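Local atomic coordinates of 3-hydroxyisobutyrate dehydrogenase (Thermus thermophilus, PDB entry 2CVZ), a protein that probably catalyses the NADP-dependent oxidation of 3-hydroxyisobutyrate to methylmalonate semialdehyde, a step of valine catabolism. Residues G230-D235 with E258-A263. Residues are numbered along the deposited sequence; the frame is centred on the assembly and turned at random.
With NDP (NADPH dihydro-nicotinamide-adenine-dinucleotide phosphate), chain G.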
loop_
_atom_site.group_PDB
_atom_site.type_symbol
_atom_site.label_atom_id
_atom_site.label_comp_id
_atom_site.label_asym_id
_atom_site.label_seq_id
_atom_site.Cartn_x
_atom_site.Cartn_y
_atom_site.Cartn_z
ATOM N N GLY C 230 -20.334 7.106 0.289
ATOM C CA GLY C 230 -19.782 8.448 0.363
ATOM C C GLY C 230 -19.520 8.888 1.792
ATOM O O GLY C 230 -18.534 9.575 2.076
ATOM N N LEU C 231 -20.405 8.497 2.701
ATOM C CA LEU C 231 -20.245 8.853 4.103
ATOM C C LEU C 231 -19.076 8.088 4.725
ATOM O O LEU C 231 -18.342 8.632 5.555
ATOM C CB LEU C 231 -21.536 8.561 4.873
ATOM C CG LEU C 231 -22.720 9.471 4.531
ATOM C CD1 LEU C 231 -23.965 9.006 5.285
ATOM C CD2 LEU C 231 -22.381 10.908 4.900
ATOM N N LEU C 232 -18.895 6.833 4.329
ATOM C CA LEU C 232 -17.792 6.050 4.873
ATOM C C LEU C 232 -16.474 6.670 4.424
ATOM O O LEU C 232 -15.514 6.717 5.183
ATOM C CB LEU C 232 -17.862 4.589 4.418
ATOM C CG LEU C 232 -16.707 3.713 4.932
ATOM C CD1 LEU C 232 -16.627 3.803 6.457
ATOM C CD2 LEU C 232 -16.910 2.270 4.500
ATOM N N VAL C 233 -16.425 7.146 3.184
ATOM C CA VAL C 233 -15.203 7.774 2.699
ATOM C C VAL C 233 -14.977 9.049 3.511
ATOM O O VAL C 233 -13.849 9.363 3.892
ATOM C CB VAL C 233 -15.301 8.106 1.194
ATOM C CG1 VAL C 233 -14.088 8.919 0.754
ATOM C CG2 VAL C 233 -15.370 6.814 0.389
ATOM N N LYS C 234 -16.056 9.773 3.791
ATOM C CA LYS C 234 -15.958 10.996 4.580
ATOM C C LYS C 234 -15.379 10.655 5.954
ATOM O O LYS C 234 -14.520 11.374 6.467
ATOM C CB LYS C 234 -17.339 11.648 4.718
ATOM C CG LYS C 234 -17.418 12.810 5.715
ATOM C CD LYS C 234 -17.810 12.340 7.116
ATOM C CE LYS C 234 -19.231 11.783 7.146
ATOM N NZ LYS C 234 -19.627 11.329 8.512
ATOM N N ASP C 235 -15.845 9.553 6.540
ATOM C CA ASP C 235 -15.350 9.119 7.847
ATOM C C ASP C 235 -13.865 8.783 7.771
ATOM O O ASP C 235 -13.092 9.149 8.657
ATOM C CB ASP C 235 -16.105 7.881 8.342
ATOM C CG ASP C 235 -17.561 8.161 8.628
ATOM O OD1 ASP C 235 -17.887 9.309 8.990
ATOM O OD2 ASP C 235 -18.376 7.220 8.512
ATOM N N GLU C 258 -7.614 5.364 0.424
ATOM C CA GLU C 258 -7.442 5.425 -1.023
ATOM C C GLU C 258 -8.270 4.383 -1.780
ATOM O O GLU C 258 -8.882 4.706 -2.808
ATOM C CB GLU C 258 -5.959 5.284 -1.389
ATOM C CG GLU C 258 -5.045 6.295 -0.696
ATOM C CD GLU C 258 -5.512 7.734 -0.852
ATOM O OE1 GLU C 258 -5.833 8.141 -1.984
ATOM O OE2 GLU C 258 -5.550 8.467 0.161
ATOM N N VAL C 259 -8.307 3.144 -1.288
ATOM C CA VAL C 259 -9.082 2.115 -1.977
ATOM C C VAL C 259 -10.582 2.401 -1.916
ATOM O O VAL C 259 -11.299 2.171 -2.893
ATOM C CB VAL C 259 -8.783 0.685 -1.431
ATOM C CG1 VAL C 259 -7.291 0.386 -1.570
ATOM C CG2 VAL C 259 -9.239 0.548 0.013
ATOM N N TYR C 260 -11.072 2.909 -0.788
ATOM C CA TYR C 260 -12.494 3.228 -0.704
ATOM C C TYR C 260 -12.817 4.438 -1.570
ATOM O O TYR C 260 -13.942 4.580 -2.045
ATOM C CB TYR C 260 -12.923 3.461 0.750
ATOM C CG TYR C 260 -13.276 2.167 1.454
ATOM C CD1 TYR C 260 -14.561 1.626 1.359
ATOM C CD2 TYR C 260 -12.311 1.451 2.160
ATOM C CE1 TYR C 260 -14.873 0.402 1.951
ATOM C CE2 TYR C 260 -12.611 0.226 2.753
ATOM C CZ TYR C 260 -13.894 -0.290 2.643
ATOM O OH TYR C 260 -14.188 -1.498 3.224
ATOM N N GLU C 261 -11.835 5.316 -1.778
ATOM C CA GLU C 261 -12.060 6.472 -2.642
ATOM C C GLU C 261 -12.277 5.926 -4.051
ATOM O O GLU C 261 -13.135 6.411 -4.789
ATOM C CB GLU C 261 -10.854 7.415 -2.643
ATOM C CG GLU C 261 -11.044 8.640 -3.551
ATOM C CD GLU C 261 -12.044 9.648 -2.998
ATOM O OE1 GLU C 261 -12.829 10.211 -3.789
ATOM O OE2 GLU C 261 -12.037 9.893 -1.774
HETATM N N MSE C 262 -11.493 4.915 -4.416
HETATM C CA MSE C 262 -11.609 4.283 -5.730
HETATM C C MSE C 262 -13.015 3.721 -5.887
HETATM O O MSE C 262 -13.664 3.907 -6.917
HETATM C CB MSE C 262 -10.620 3.127 -5.873
HETATM C CG MSE C 262 -9.158 3.507 -5.800
HETATM SE SE MSE C 262 -8.089 1.911 -5.876
HETATM C CE MSE C 262 -6.345 2.711 -5.527
ATOM N N ALA C 263 -13.472 3.008 -4.866
ATOM C CA ALA C 263 -14.804 2.426 -4.909
ATOM C C ALA C 263 -15.848 3.525 -5.096
ATOM O O ALA C 263 -16.764 3.387 -5.907
ATOM C CB ALA C 263 -15.076 1.643 -3.627
HETATM P PA NDP G . -28.823 10.170 5.488
HETATM O O1A NDP G . -29.787 9.102 5.498
HETATM O O2A NDP G . -28.103 10.625 4.246
HETATM O O5B NDP G . -29.579 11.449 6.177
HETATM C C5B NDP G . -28.899 12.706 6.280
HETATM C C4B NDP G . -29.919 13.601 6.968
HETATM O O4B NDP G . -29.297 14.912 7.054
HETATM C C3B NDP G . -31.244 13.776 6.300
HETATM O O3B NDP G . -32.276 13.891 7.315
HETATM C C2B NDP G . -31.131 15.050 5.556
HETATM O O2B NDP G . -32.331 15.726 5.171
HETATM C C1B NDP G . -30.208 15.817 6.451
HETATM N N9A NDP G . -29.474 16.891 5.728
HETATM C C8A NDP G . -28.537 16.767 4.675
HETATM N N7A NDP G . -28.096 17.951 4.295
HETATM C C5A NDP G . -28.730 18.871 5.083
HETATM C C6A NDP G . -28.694 20.281 5.176
HETATM N N6A NDP G . -27.905 20.988 4.366
HETATM N N1A NDP G . -29.468 20.908 6.096
HETATM C C2A NDP G . -30.268 20.187 6.916
HETATM N N3A NDP G . -30.375 18.854 6.910
HETATM C C4A NDP G . -29.571 18.246 5.960
HETATM O O3 NDP G . -27.711 9.917 6.572
HETATM P PN NDP G . -27.383 8.803 7.669
HETATM O O1N NDP G . -27.181 7.544 6.947
HETATM O O2N NDP G . -28.499 8.948 8.662
HETATM O O5D NDP G . -26.068 9.424 8.328
HETATM C C5D NDP G . -26.094 10.669 9.100
HETATM C C4D NDP G . -24.810 10.680 9.986
HETATM O O4D NDP G . -24.780 9.454 10.714
HETATM C C3D NDP G . -23.529 10.683 9.146
HETATM O O3D NDP G . -22.559 11.530 9.778
HETATM C C2D NDP G . -23.124 9.234 9.075
HETATM O O2D NDP G . -21.753 9.138 8.729
HETATM C C1D NDP G . -23.504 8.827 10.560
HETATM N N1N NDP G . -23.702 7.360 10.777
HETATM C C2N NDP G . -24.404 6.620 9.785
HETATM C C3N NDP G . -24.584 5.201 10.049
HETATM C C7N NDP G . -25.305 4.361 9.087
HETATM O O7N NDP G . -25.227 3.115 9.074
HETATM N N7N NDP G . -26.113 4.924 8.168
HETATM C C4N NDP G . -24.067 4.661 11.235
HETATM C C5N NDP G . -23.396 5.397 12.169
HETATM C C6N NDP G . -23.213 6.746 11.943
HETATM P P2B NDP G . -33.201 15.328 3.947
HETATM O O1X NDP G . -33.879 16.595 3.606
HETATM O O2X NDP G . -34.134 14.245 4.361
HETATM O O3X NDP G . -32.300 14.856 2.807
#
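V233 meets Y260 and E261 with a different methyl each. The bond out to its CB points toward the partner helix; from there CG2 meets the Y260 backbone O at 3.6 Å and, more loosely, Y260 CB, while CG1, anti to the backbone N (chi1 173°), reaches E261 OE2 at 3.4 Å. That carboxylate is ion-paired with R265 and R257. Farther along the tyrosine, L232 CD2 approaches Y260 CE1 at 3.8 Å, obliquely to the ring, whose OH is hydrogen-bonded to A173 O of helix 160-188. These contacts join two nearly antiparallel helices, 229-243 and 251-267, their local axes 9.6 Å apart, in the all-helical C-terminal domain that follows the Rossmann-type domain in this dehydrogenase family. On the side of helix 229-243 away from Y260, K234 bends its chain at chi2 and chi3, and its NZ donates to O2D (3.1 Å) and O3D (3.2 Å) of the NADPH nicotinamide ribose. K234 NZ also forms a salt bridge with D235 OD1 (2.7 Å), on the syn side but 27° out of the carboxylate plane. A methionine in place of K234 would probably leave both ribose hydroxyls without this donor and the D235 carboxylate without its adjacent positive charge.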